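Local coordinates for tRNA threonylcarbamoyladenosine dehydratase (Escherichia coli, PDB 4D79), which catalyses the ATP-dependent dehydration of threonylcarbamoyladenosine at position 37 of tRNAs to its cyclic form and can accept sulfur from the desulfurase CsdA in vitro, at residues C203-T207 / F248-A252; Q158-I164 / M243-F248; A209-P213 / G237-A241; A46-R51 / R92-I96; V114-M118 / A137-C142. All coordinates share one frame. Residue numbers count along the deposited sequence, not the author numbering.

Contact 1 (C203-T207 / F248-A252); sequences CVFST and FGFVA. With K (potassium ion), chain I.
At the potassium site, strand 202-206 of the central sheet of this ThiF-type, Rossmann-like fold runs beneath the long helix 242-266. Residues 203-206 are extended and 248-252 helical, Ala252 N bonding to Phe248 O at 3.0 Å; the two axes come within 8.7 Å at 141°, so strand and helix run roughly antiparallel. The nearest CA pair is Val204 and Ala252, 6.4 Å apart. Val204 (chi1 t) points at the helix: CG1 lies 3.7 Å from Phe248 CD2 and 4.0 Å from Val251 CG1, while CG2 is 3.9 Å from Ala252 CB. Phe248, with chi1 at -93°, lays its ring along the strand, CE2 3.5 Å from Val204 O and CZ 4.0 Å from Ser206 N. Ser206 O binds K at 2.4 Å, and Ser206 N donates to water 1 (3.0 Å), itself a ligand of K; Gln158, Gln174 and Glu208 complete the protein ligands. Helix and strand thus meet through apolar packing, leaving the backbone polar atoms of Ser206 to serve the ion and its water.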
# COMPACT_ATOMS: atom_id res chain seq x y z
N CYS B 203 -9.51 7.23 13.80
CA CYS B 203 -10.09 6.97 12.49
C CYS B 203 -9.14 7.38 11.37
O CYS B 203 -8.69 8.53 11.32
CB CYS B 203 -11.41 7.70 12.33
SG CYS B 203 -12.27 7.20 10.81
N VAL B 204 -8.87 6.45 10.45
CA VAL B 204 -8.12 6.77 9.24
C VAL B 204 -9.09 7.37 8.21
O VAL B 204 -10.14 6.79 7.91
CB VAL B 204 -7.44 5.52 8.67
CG1 VAL B 204 -6.61 5.91 7.40
CG2 VAL B 204 -6.57 4.81 9.72
N PHE B 205 -8.75 8.53 7.69
CA PHE B 205 -9.56 9.22 6.69
C PHE B 205 -8.63 10.01 5.79
O PHE B 205 -7.41 10.00 5.97
CB PHE B 205 -10.59 10.15 7.36
CG PHE B 205 -9.99 11.45 7.78
CD1 PHE B 205 -9.08 11.49 8.81
CD2 PHE B 205 -10.30 12.62 7.13
CE1 PHE B 205 -8.46 12.69 9.18
CE2 PHE B 205 -9.70 13.82 7.50
CZ PHE B 205 -8.78 13.85 8.52
N SER B 206 -9.20 10.67 4.79
CA SER B 206 -8.44 11.53 3.90
C SER B 206 -9.08 12.91 3.78
O SER B 206 -10.30 13.03 3.74
CB SER B 206 -8.28 10.87 2.56
OG SER B 206 -7.72 11.80 1.65
N THR B 207 -8.24 13.95 3.74
CA THR B 207 -8.74 15.31 3.54
C THR B 207 -9.17 15.57 2.11
O THR B 207 -9.73 16.63 1.85
CB THR B 207 -7.69 16.35 3.90
OG1 THR B 207 -6.45 16.06 3.25
CG2 THR B 207 -7.47 16.38 5.43
N PHE B 248 -4.90 3.28 3.18
CA PHE B 248 -5.74 3.31 4.37
C PHE B 248 -5.36 2.17 5.33
O PHE B 248 -5.13 2.38 6.51
CB PHE B 248 -7.21 3.21 3.98
CG PHE B 248 -7.92 4.53 3.80
CD1 PHE B 248 -7.65 5.35 2.70
CD2 PHE B 248 -8.94 4.91 4.67
CE1 PHE B 248 -8.34 6.56 2.50
CE2 PHE B 248 -9.64 6.12 4.46
CZ PHE B 248 -9.33 6.95 3.37
N GLY B 249 -5.24 0.95 4.80
CA GLY B 249 -4.90 -0.18 5.63
C GLY B 249 -3.50 -0.08 6.20
O GLY B 249 -3.27 -0.46 7.35
N PHE B 250 -2.54 0.42 5.39
CA PHE B 250 -1.17 0.56 5.87
C PHE B 250 -1.05 1.63 6.94
O PHE B 250 -0.33 1.44 7.94
CB PHE B 250 -0.20 0.87 4.72
CG PHE B 250 -0.04 -0.24 3.73
CD1 PHE B 250 -0.42 -1.53 4.04
CD2 PHE B 250 0.50 0.02 2.48
CE1 PHE B 250 -0.28 -2.53 3.13
CE2 PHE B 250 0.65 -1.00 1.56
CZ PHE B 250 0.29 -2.25 1.87
N VAL B 251 -1.77 2.74 6.78
CA VAL B 251 -1.75 3.78 7.80
C VAL B 251 -2.40 3.26 9.09
O VAL B 251 -1.92 3.53 10.20
CB VAL B 251 -2.43 5.06 7.29
CG1 VAL B 251 -2.72 6.02 8.44
CG2 VAL B 251 -1.57 5.73 6.23
N ALA B 252 -3.49 2.51 8.96
CA ALA B 252 -4.10 1.91 10.15
C ALA B 252 -3.12 1.00 10.91
O ALA B 252 -3.03 1.07 12.14
CB ALA B 252 -5.35 1.13 9.76
K K I . -12.00 12.32 2.17
O HOH W 1 -11.96 9.88 3.90

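Contact 2 (Q158-I164 / M243-F248). With NA (sodium ion), chain J; K (potassium ion), chain I.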
# COMPACT_ATOMS: atom_id res chain seq x y z
N GLN B 158 -11.58 8.29 -3.83
CA GLN B 158 -10.40 9.07 -3.50
C GLN B 158 -9.23 8.58 -4.35
O GLN B 158 -9.11 7.37 -4.60
CB GLN B 158 -10.12 8.97 -1.99
CG GLN B 158 -11.17 9.82 -1.27
CD GLN B 158 -11.24 9.57 0.13
OE1 GLN B 158 -11.05 10.49 0.91
NE2 GLN B 158 -11.53 8.33 0.51
N ILE B 159 -8.40 9.51 -4.80
CA ILE B 159 -7.27 9.18 -5.68
C ILE B 159 -5.91 9.53 -5.10
O ILE B 159 -4.90 9.09 -5.66
CB ILE B 159 -7.41 9.84 -7.07
CG1 ILE B 159 -7.22 11.36 -6.99
CG2 ILE B 159 -8.76 9.50 -7.67
CD1 ILE B 159 -7.07 12.03 -8.39
N ASP B 160 -5.84 10.31 -4.02
CA ASP B 160 -4.56 10.83 -3.54
C ASP B 160 -4.10 10.20 -2.22
O ASP B 160 -4.56 10.62 -1.14
CB ASP B 160 -4.68 12.35 -3.39
CG ASP B 160 -3.37 13.01 -3.00
OD1 ASP B 160 -2.34 12.32 -2.81
OD2 ASP B 160 -3.40 14.25 -2.88
N PRO B 161 -3.16 9.24 -2.24
CA PRO B 161 -2.72 8.61 -0.97
C PRO B 161 -2.00 9.54 -0.02
O PRO B 161 -1.94 9.23 1.17
CB PRO B 161 -1.78 7.47 -1.44
CG PRO B 161 -2.01 7.34 -2.92
CD PRO B 161 -2.49 8.66 -3.42
N THR B 162 -1.50 10.70 -0.48
CA THR B 162 -0.75 11.55 0.44
C THR B 162 -1.63 12.38 1.36
O THR B 162 -1.10 13.07 2.22
CB THR B 162 0.17 12.52 -0.32
OG1 THR B 162 -0.63 13.48 -1.04
CG2 THR B 162 1.04 11.79 -1.28
N GLN B 163 -2.95 12.33 1.21
CA GLN B 163 -3.84 13.08 2.09
C GLN B 163 -4.46 12.21 3.19
O GLN B 163 -5.24 12.73 4.00
CB GLN B 163 -4.93 13.76 1.27
CG GLN B 163 -4.43 14.93 0.44
CD GLN B 163 -5.53 15.74 -0.19
OE1 GLN B 163 -6.36 16.35 0.50
NE2 GLN B 163 -5.55 15.74 -1.52
N ILE B 164 -4.07 10.94 3.30
CA ILE B 164 -4.58 10.04 4.33
C ILE B 164 -3.91 10.37 5.66
O ILE B 164 -2.71 10.60 5.73
CB ILE B 164 -4.33 8.58 3.91
CG1 ILE B 164 -5.00 8.31 2.57
CG2 ILE B 164 -4.72 7.59 5.00
CD1 ILE B 164 -4.61 7.00 1.90
N MET B 243 -4.07 2.14 -4.73
CA MET B 243 -3.09 3.04 -4.15
C MET B 243 -3.64 3.76 -2.93
O MET B 243 -2.87 4.11 -2.03
CB MET B 243 -2.63 4.08 -5.20
CG MET B 243 -1.89 3.48 -6.38
SD MET B 243 -2.97 2.76 -7.63
CE MET B 243 -3.69 4.26 -8.31
N VAL B 244 -4.95 4.01 -2.90
CA VAL B 244 -5.60 4.66 -1.77
C VAL B 244 -6.10 3.64 -0.75
O VAL B 244 -5.81 3.76 0.44
CB VAL B 244 -6.73 5.60 -2.26
CG1 VAL B 244 -7.56 6.14 -1.11
CG2 VAL B 244 -6.13 6.77 -3.05
N THR B 245 -6.85 2.61 -1.18
CA THR B 245 -7.47 1.73 -0.20
C THR B 245 -6.41 0.96 0.57
O THR B 245 -6.51 0.83 1.79
CB THR B 245 -8.51 0.79 -0.86
OG1 THR B 245 -7.86 -0.14 -1.71
CG2 THR B 245 -9.57 1.58 -1.67
N ALA B 246 -5.33 0.54 -0.12
CA ALA B 246 -4.24 -0.14 0.58
C ALA B 246 -3.55 0.81 1.54
O ALA B 246 -3.13 0.40 2.64
CB ALA B 246 -3.21 -0.69 -0.40
N THR B 247 -3.38 2.07 1.14
CA THR B 247 -2.71 2.99 2.05
C THR B 247 -3.56 3.26 3.29
O THR B 247 -2.98 3.49 4.36
CB THR B 247 -2.33 4.28 1.31
OG1 THR B 247 -1.43 3.94 0.26
CG2 THR B 247 -1.59 5.24 2.22
N PHE B 248 -4.90 3.28 3.18
CA PHE B 248 -5.74 3.31 4.37
C PHE B 248 -5.36 2.17 5.33
O PHE B 248 -5.13 2.38 6.51
CB PHE B 248 -7.21 3.21 3.98
CG PHE B 248 -7.92 4.53 3.80
CD1 PHE B 248 -7.65 5.35 2.70
CD2 PHE B 248 -8.94 4.91 4.67
CE1 PHE B 248 -8.34 6.56 2.50
CE2 PHE B 248 -9.64 6.12 4.46
CZ PHE B 248 -9.33 6.95 3.37
NA NA J . 0.46 12.34 3.78
K K I . -12.00 12.32 2.17
O HOH W 2 -0.84 10.20 3.87
O HOH W 3 -1.17 12.90 5.40
O HOH W 1 -11.96 9.88 3.90
O HOH W 4 1.72 10.50 2.54
O HOH W 5 2.25 13.79 2.79
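Ile164 and Val244 bury the most surface in this interface, with Phe248 beside them, where the loop leading into strand 164-168 meets the start of helix 242-266. Ile164 pushes CD1 against the helix, 3.5 Å from Thr247 CG2 and 3.6 Å from Phe248 CD1, while its CG2 lies over one face of the Phe248 ring. Val244 sits in the bend of the loop: its CG2 is 3.4 Å from both Gln158 O and Ile159 C. Pro161 CG reaches Met243 O at 3.5 Å. An Asx turn shapes the loop, Asp160 OD1 accepting from Thr162 N (3.0 Å). The loop meets two metals: Gln158 OE1 binds K at 2.4 Å, with its NE2 bonded to Gly154 O, and Thr162 O, in the 3-10 segment, binds Na at 2.3 Å, an ion shared with Thr162 of the second subunit. Loop and helix both lie at the dimer interface, where Pro161 and Met243 pack on Ser254 of the second subunit, while Ile164 and Phe248 also rest on Val204 of strand 202-206.

Contact 3 (A209-P213 / G237-A241); sequences ALVYP and GFGAA
This is a surface contact between two irregular segments of the ThiF-type, Rossmann-like fold, both in the connection from strand 202-206 to helix 242-266; residues 217-236 are not modelled. Segment 209-213 is extended, and 237-241 leads up to the helix with Ala241 at its N-cap position. CA atoms come closest at Pro213 and Phe238, 5.0 Å. Phe238 (chi1 -69°, chi2 -86°) dominates, turning its ring edge onto the face of Tyr212 (chi1 m) in a T-shaped stack, centroids 5.0 Å apart and planes at 62°; Phe238 CZ is 3.8 Å from Tyr212 CE2 and 3.9 Å from Leu210 CD2. Pro213 closes the other end, its CG 3.5 Å from Gly237 O and its CD 4.2 Å from Phe238 CD1. Arg18 of the second subunit bonds to Gly237 O and Phe238 O. Between the two backbones, water 6 donates to Val211 O (2.6 Å) and accepts from Gly239 N (3.0 Å), while Val211 O also meets the Phe238 ring edge at CD1, 3.4 Å away.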
# COMPACT_ATOMS: atom_id res chain seq x y z
N ALA B 209 -11.26 15.75 -1.22
CA ALA B 209 -12.68 15.81 -1.53
C ALA B 209 -13.09 14.58 -2.34
O ALA B 209 -12.35 14.12 -3.20
CB ALA B 209 -13.00 17.09 -2.32
N LEU B 210 -14.30 14.09 -2.10
CA LEU B 210 -14.75 12.88 -2.76
C LEU B 210 -14.94 13.09 -4.25
O LEU B 210 -15.42 14.14 -4.70
CB LEU B 210 -16.07 12.39 -2.17
CG LEU B 210 -16.06 11.17 -1.26
CD1 LEU B 210 -15.02 11.36 -0.18
CD2 LEU B 210 -17.44 11.00 -0.70
N VAL B 211 -14.58 12.05 -5.00
CA VAL B 211 -14.72 11.95 -6.44
C VAL B 211 -15.91 11.04 -6.67
O VAL B 211 -15.85 9.83 -6.38
CB VAL B 211 -13.45 11.37 -7.09
CG1 VAL B 211 -13.63 11.28 -8.60
CG2 VAL B 211 -12.24 12.21 -6.72
N TYR B 212 -16.99 11.60 -7.24
CA TYR B 212 -18.24 10.89 -7.43
C TYR B 212 -18.16 9.96 -8.63
O TYR B 212 -17.23 10.06 -9.44
CB TYR B 212 -19.41 11.89 -7.56
CG TYR B 212 -19.81 12.36 -6.18
CD1 TYR B 212 -18.97 13.19 -5.43
CD2 TYR B 212 -21.01 11.95 -5.60
CE1 TYR B 212 -19.32 13.58 -4.13
CE2 TYR B 212 -21.37 12.33 -4.33
CZ TYR B 212 -20.53 13.16 -3.60
OH TYR B 212 -20.88 13.52 -2.33
N PRO B 213 -19.08 8.99 -8.72
CA PRO B 213 -18.97 7.96 -9.76
C PRO B 213 -18.99 8.56 -11.15
O PRO B 213 -19.87 9.35 -11.50
CB PRO B 213 -20.22 7.10 -9.52
CG PRO B 213 -20.63 7.38 -8.10
CD PRO B 213 -20.27 8.80 -7.87
N GLY B 237 -21.64 2.27 -7.05
CA GLY B 237 -21.37 3.45 -6.25
C GLY B 237 -20.01 4.07 -6.54
O GLY B 237 -19.58 4.11 -7.69
N PHE B 238 -19.31 4.52 -5.50
CA PHE B 238 -18.02 5.15 -5.70
C PHE B 238 -17.02 4.15 -6.25
O PHE B 238 -17.10 2.95 -5.96
CB PHE B 238 -17.52 5.75 -4.39
CG PHE B 238 -18.31 6.94 -3.92
CD1 PHE B 238 -18.02 8.20 -4.37
CD2 PHE B 238 -19.38 6.78 -3.04
CE1 PHE B 238 -18.76 9.30 -3.96
CE2 PHE B 238 -20.12 7.87 -2.64
CZ PHE B 238 -19.81 9.13 -3.09
N GLY B 239 -16.08 4.64 -7.05
CA GLY B 239 -14.96 3.85 -7.49
C GLY B 239 -13.89 3.78 -6.42
O GLY B 239 -13.97 4.42 -5.38
N ALA B 240 -12.82 3.06 -6.71
CA ALA B 240 -11.75 2.94 -5.74
C ALA B 240 -10.46 2.57 -6.45
O ALA B 240 -10.49 2.03 -7.55
CB ALA B 240 -12.09 1.89 -4.68
N ALA B 241 -9.33 2.84 -5.79
CA ALA B 241 -8.03 2.44 -6.32
C ALA B 241 -7.17 1.81 -5.23
O ALA B 241 -7.17 2.28 -4.09
CB ALA B 241 -7.31 3.64 -6.94
O HOH W 6 -16.00 7.58 -7.58

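Contact 4 (A46-R51 / R92-I96); sequences AEALAR and RIRQI
A salt-bridge network of Glu47, Arg51 and Arg92 joins helix 42-51 to helix 85-96 of the Rossmann-like ThiF fold. Arg92, extended with chi1 to chi3 all t, grips the carboxylate side-on: NE donates to Glu47 OE1 and NH2 to Glu47 OE2, each at 2.7 Å. One turn on from Glu47, Arg51 NE donates to the same Glu47 OE2 (2.8 Å), so one carboxylate is shared by two guanidinium groups, whose NH2 atoms come within 3.5 Å as like charges. Arg51 NH1 bonds to Thr70 O and Ala76 O, and Arg92 NH2 to Ile74 O, all of the second subunit, placing the network at the dimer interface. Both segments are helical, axes 9.6 Å apart at closest and crossing at -23°, with CA atoms nearest at Ala50 and Ile93 (6.0 Å). Ala50 CB touches Ile93 CG2 at 3.9 Å and Ile96 CG2 at 4.0 Å. Ile96 lies under the charges, its CD1 3.5 Å from Glu47 OE1 and its CG1 against one face of the Arg51 guanidinium, 3.6 Å from NH2.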
# COMPACT_ATOMS: atom_id res chain seq x y z
N ALA B 46 -4.10 -6.77 6.58
CA ALA B 46 -3.71 -8.11 6.98
C ALA B 46 -2.34 -8.46 6.43
O ALA B 46 -1.51 -9.05 7.15
CB ALA B 46 -4.77 -9.12 6.52
N GLU B 47 -2.10 -8.11 5.16
CA GLU B 47 -0.80 -8.27 4.53
C GLU B 47 0.29 -7.56 5.33
O GLU B 47 1.34 -8.14 5.64
CB GLU B 47 -0.84 -7.74 3.09
CG GLU B 47 0.47 -7.83 2.32
CD GLU B 47 0.67 -9.16 1.63
OE1 GLU B 47 -0.23 -10.02 1.77
OE2 GLU B 47 1.69 -9.31 0.91
N ALA B 48 0.05 -6.31 5.68
CA ALA B 48 1.06 -5.54 6.38
C ALA B 48 1.36 -6.11 7.78
O ALA B 48 2.53 -6.10 8.22
CB ALA B 48 0.59 -4.09 6.49
N LEU B 49 0.34 -6.59 8.48
CA LEU B 49 0.57 -7.22 9.79
C LEU B 49 1.46 -8.45 9.66
O LEU B 49 2.39 -8.65 10.43
CB LEU B 49 -0.75 -7.61 10.41
CG LEU B 49 -1.67 -6.48 10.82
CD1 LEU B 49 -3.04 -7.07 11.13
CD2 LEU B 49 -1.13 -5.71 11.97
N ALA B 50 1.15 -9.31 8.69
CA ALA B 50 1.95 -10.49 8.48
C ALA B 50 3.40 -10.14 8.16
O ALA B 50 4.34 -10.78 8.67
CB ALA B 50 1.32 -11.32 7.36
N ARG B 51 3.61 -9.12 7.32
CA ARG B 51 4.94 -8.74 6.87
C ARG B 51 5.69 -7.91 7.90
O ARG B 51 6.86 -7.60 7.68
CB ARG B 51 4.87 -7.99 5.54
CG ARG B 51 4.41 -8.89 4.38
CD ARG B 51 4.79 -8.32 3.01
NE ARG B 51 4.30 -9.21 1.98
CZ ARG B 51 4.89 -10.34 1.61
NH1 ARG B 51 6.03 -10.72 2.15
NH2 ARG B 51 4.32 -11.09 0.69
N ARG B 92 -2.49 -17.08 2.31
CA ARG B 92 -1.41 -16.20 1.93
C ARG B 92 -0.53 -15.84 3.12
O ARG B 92 0.71 -15.83 3.01
CB ARG B 92 -1.98 -14.94 1.30
CG ARG B 92 -0.92 -14.04 0.76
CD ARG B 92 -1.51 -12.86 -0.02
NE ARG B 92 -0.48 -11.86 -0.18
CZ ARG B 92 0.45 -11.90 -1.13
NH1 ARG B 92 0.44 -12.89 -2.04
NH2 ARG B 92 1.38 -10.97 -1.16
N ILE B 93 -1.15 -15.54 4.27
CA ILE B 93 -0.37 -15.18 5.46
C ILE B 93 0.53 -16.34 5.87
O ILE B 93 1.68 -16.13 6.28
CB ILE B 93 -1.30 -14.73 6.60
CG1 ILE B 93 -1.90 -13.37 6.23
CG2 ILE B 93 -0.54 -14.69 7.92
CD1 ILE B 93 -3.00 -12.91 7.14
N ARG B 94 0.04 -17.58 5.72
CA ARG B 94 0.84 -18.76 6.06
C ARG B 94 2.03 -18.93 5.11
O ARG B 94 3.03 -19.55 5.48
CB ARG B 94 -0.05 -20.02 6.02
CG ARG B 94 -1.15 -20.00 7.11
CD ARG B 94 -1.99 -21.26 7.17
NE ARG B 94 -3.15 -21.04 8.04
CZ ARG B 94 -4.43 -21.05 7.65
NH1 ARG B 94 -4.73 -21.29 6.38
NH2 ARG B 94 -5.40 -20.84 8.54
N GLN B 95 1.92 -18.40 3.88
CA GLN B 95 3.06 -18.37 2.96
C GLN B 95 4.03 -17.26 3.29
O GLN B 95 5.24 -17.41 3.06
CB GLN B 95 2.55 -18.21 1.52
CG GLN B 95 2.04 -19.51 0.96
CD GLN B 95 3.19 -20.35 0.43
OE1 GLN B 95 4.07 -19.86 -0.30
NE2 GLN B 95 3.23 -21.60 0.84
N ILE B 96 3.53 -16.17 3.86
CA ILE B 96 4.39 -15.07 4.27
C ILE B 96 5.19 -15.48 5.49
O ILE B 96 6.42 -15.33 5.53
CB ILE B 96 3.57 -13.81 4.55
CG1 ILE B 96 3.03 -13.25 3.20
CG2 ILE B 96 4.43 -12.75 5.25
CD1 ILE B 96 2.07 -12.08 3.36

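Contact 5 (V114-M118 / A137-C142)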
# COMPACT_ATOMS: atom_id res chain seq x y z
N VAL B 114 -20.69 -9.74 18.77
CA VAL B 114 -19.43 -9.01 18.83
C VAL B 114 -18.68 -9.33 20.11
O VAL B 114 -17.46 -9.56 20.09
CB VAL B 114 -19.67 -7.49 18.68
CG1 VAL B 114 -20.60 -6.96 19.80
CG2 VAL B 114 -18.31 -6.75 18.64
N ALA B 115 -19.39 -9.42 21.24
CA ALA B 115 -18.68 -9.70 22.47
C ALA B 115 -17.98 -11.05 22.40
O ALA B 115 -16.84 -11.19 22.84
CB ALA B 115 -19.64 -9.63 23.64
N GLN B 116 -18.66 -12.08 21.87
CA GLN B 116 -18.02 -13.38 21.72
C GLN B 116 -16.78 -13.29 20.86
O GLN B 116 -15.70 -13.81 21.21
CB GLN B 116 -19.02 -14.38 21.13
CG GLN B 116 -18.44 -15.73 20.74
CD GLN B 116 -19.44 -16.61 20.00
OE1 GLN B 116 -20.63 -16.31 19.94
NE2 GLN B 116 -18.94 -17.68 19.39
N TYR B 117 -16.87 -12.60 19.72
CA TYR B 117 -15.70 -12.56 18.86
C TYR B 117 -14.60 -11.70 19.48
O TYR B 117 -13.42 -12.00 19.32
CB TYR B 117 -16.10 -12.08 17.46
CG TYR B 117 -16.87 -13.13 16.68
CD1 TYR B 117 -16.56 -14.47 16.80
CD2 TYR B 117 -17.91 -12.78 15.83
CE1 TYR B 117 -17.23 -15.43 16.11
CE2 TYR B 117 -18.59 -13.74 15.13
CZ TYR B 117 -18.25 -15.07 15.28
OH TYR B 117 -18.91 -16.06 14.59
N MET B 118 -14.96 -10.68 20.24
CA MET B 118 -13.92 -9.85 20.83
C MET B 118 -13.40 -10.44 22.14
O MET B 118 -12.47 -9.88 22.73
CB MET B 118 -14.44 -8.43 21.06
CG MET B 118 -14.72 -7.68 19.78
SD MET B 118 -13.28 -7.47 18.70
CE MET B 118 -13.80 -8.40 17.27
N ALA B 137 -21.56 -1.31 15.76
CA ALA B 137 -21.58 -2.29 16.84
C ALA B 137 -20.15 -2.66 17.27
O ALA B 137 -19.87 -2.80 18.47
CB ALA B 137 -22.34 -3.53 16.38
N LEU B 138 -19.24 -2.83 16.30
CA LEU B 138 -17.86 -3.15 16.66
C LEU B 138 -17.23 -1.98 17.40
O LEU B 138 -16.60 -2.17 18.45
CB LEU B 138 -17.05 -3.50 15.40
CG LEU B 138 -15.56 -3.84 15.60
CD1 LEU B 138 -15.46 -5.11 16.43
CD2 LEU B 138 -14.84 -4.01 14.27
N ILE B 139 -17.39 -0.77 16.88
CA ILE B 139 -16.74 0.40 17.48
C ILE B 139 -17.25 0.65 18.89
O ILE B 139 -16.47 0.91 19.81
CB ILE B 139 -16.92 1.63 16.58
CG1 ILE B 139 -16.05 1.45 15.33
CG2 ILE B 139 -16.56 2.95 17.31
CD1 ILE B 139 -16.40 2.42 14.29
N ALA B 140 -18.58 0.61 19.07
CA ALA B 140 -19.17 0.85 20.38
C ALA B 140 -18.66 -0.17 21.40
O ALA B 140 -18.26 0.20 22.51
CB ALA B 140 -20.70 0.84 20.27
N TYR B 141 -18.58 -1.44 21.01
CA TYR B 141 -18.09 -2.47 21.91
C TYR B 141 -16.62 -2.27 22.27
O TYR B 141 -16.26 -2.34 23.46
CB TYR B 141 -18.31 -3.86 21.30
CG TYR B 141 -17.98 -4.93 22.31
CD1 TYR B 141 -18.95 -5.37 23.23
CD2 TYR B 141 -16.71 -5.44 22.41
CE1 TYR B 141 -18.65 -6.33 24.19
CE2 TYR B 141 -16.39 -6.40 23.35
CZ TYR B 141 -17.36 -6.82 24.25
OH TYR B 141 -17.03 -7.77 25.17
N CYS B 142 -15.74 -2.04 21.27
CA CYS B 142 -14.34 -1.88 21.61
C CYS B 142 -14.11 -0.62 22.41
O CYS B 142 -13.32 -0.62 23.36
CB CYS B 142 -13.47 -1.84 20.33
SG CYS B 142 -13.47 -3.45 19.55
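Two helices of the Rossmann-like ThiF fold meet here: the short helix 114-118, preceding strand 124-127, and helix 132-144, which leads on to strand 149-152. Their axes cross at -62°, 10.5 Å apart at closest approach. The nearest CA atoms are those of Val114 and Leu138, 6.4 Å apart, and Val114 is the bump here. Its CG2 drops into a hollow framed by Leu138 and Tyr141, 4.0 Å from Leu138 CD1 and 3.9 Å from Tyr141 CB. In the other direction Tyr141, with chi1 t, throws its ring across to the short helix, where the small Ala115 leaves room for it. Ala115 CA sits over the ring face in a CH-pi contact, 4.0 Å from the centroid, and Ala115 CB lies 3.5 Å from Tyr141 CE1. Met118 fills the space next to this ring: its CB touches Tyr141 CE2 at 3.6 Å, and the chain, m at both chi1 and chi2, folds back so that CE reaches Leu138 CD1 at 3.8 Å. The packing continues inward, with Met118 on Val125 of strand 124-127 and Cys142 on Leu149 of strand 149-152, while Ile139, on another side of its helix, meets Leu181 and Leu185 of helix 176-189. Two sulfurs close the far end of the interface, Met118 SD lying 4.1 Å from Cys142 SG.

Contacts 1 and 2 are one continuous piece of structure: they share Phe248 and water 1, both supply ligands to K, and their centres are about 8 Å apart, with Val204 CG1 3.5 Å from Ile164 CG2. Contact 3 lies about 12 Å centre to centre from contact 2, touching it where Thr245 CG2 meets Ala240 CB at 3.9 Å. Contact 4 joins contact 1 through Phe250 CD1 and Ala48 CB, 3.7 Å apart. Contact 5 stands apart, its nearest atoms about 7 Å from contact 1; contacts 1 to 4 all touch the second subunit, and contact 5 does not. Bound ATP is about 7 Å from the Leu138 side chain of contact 5 and about 10 Å from that of Phe248.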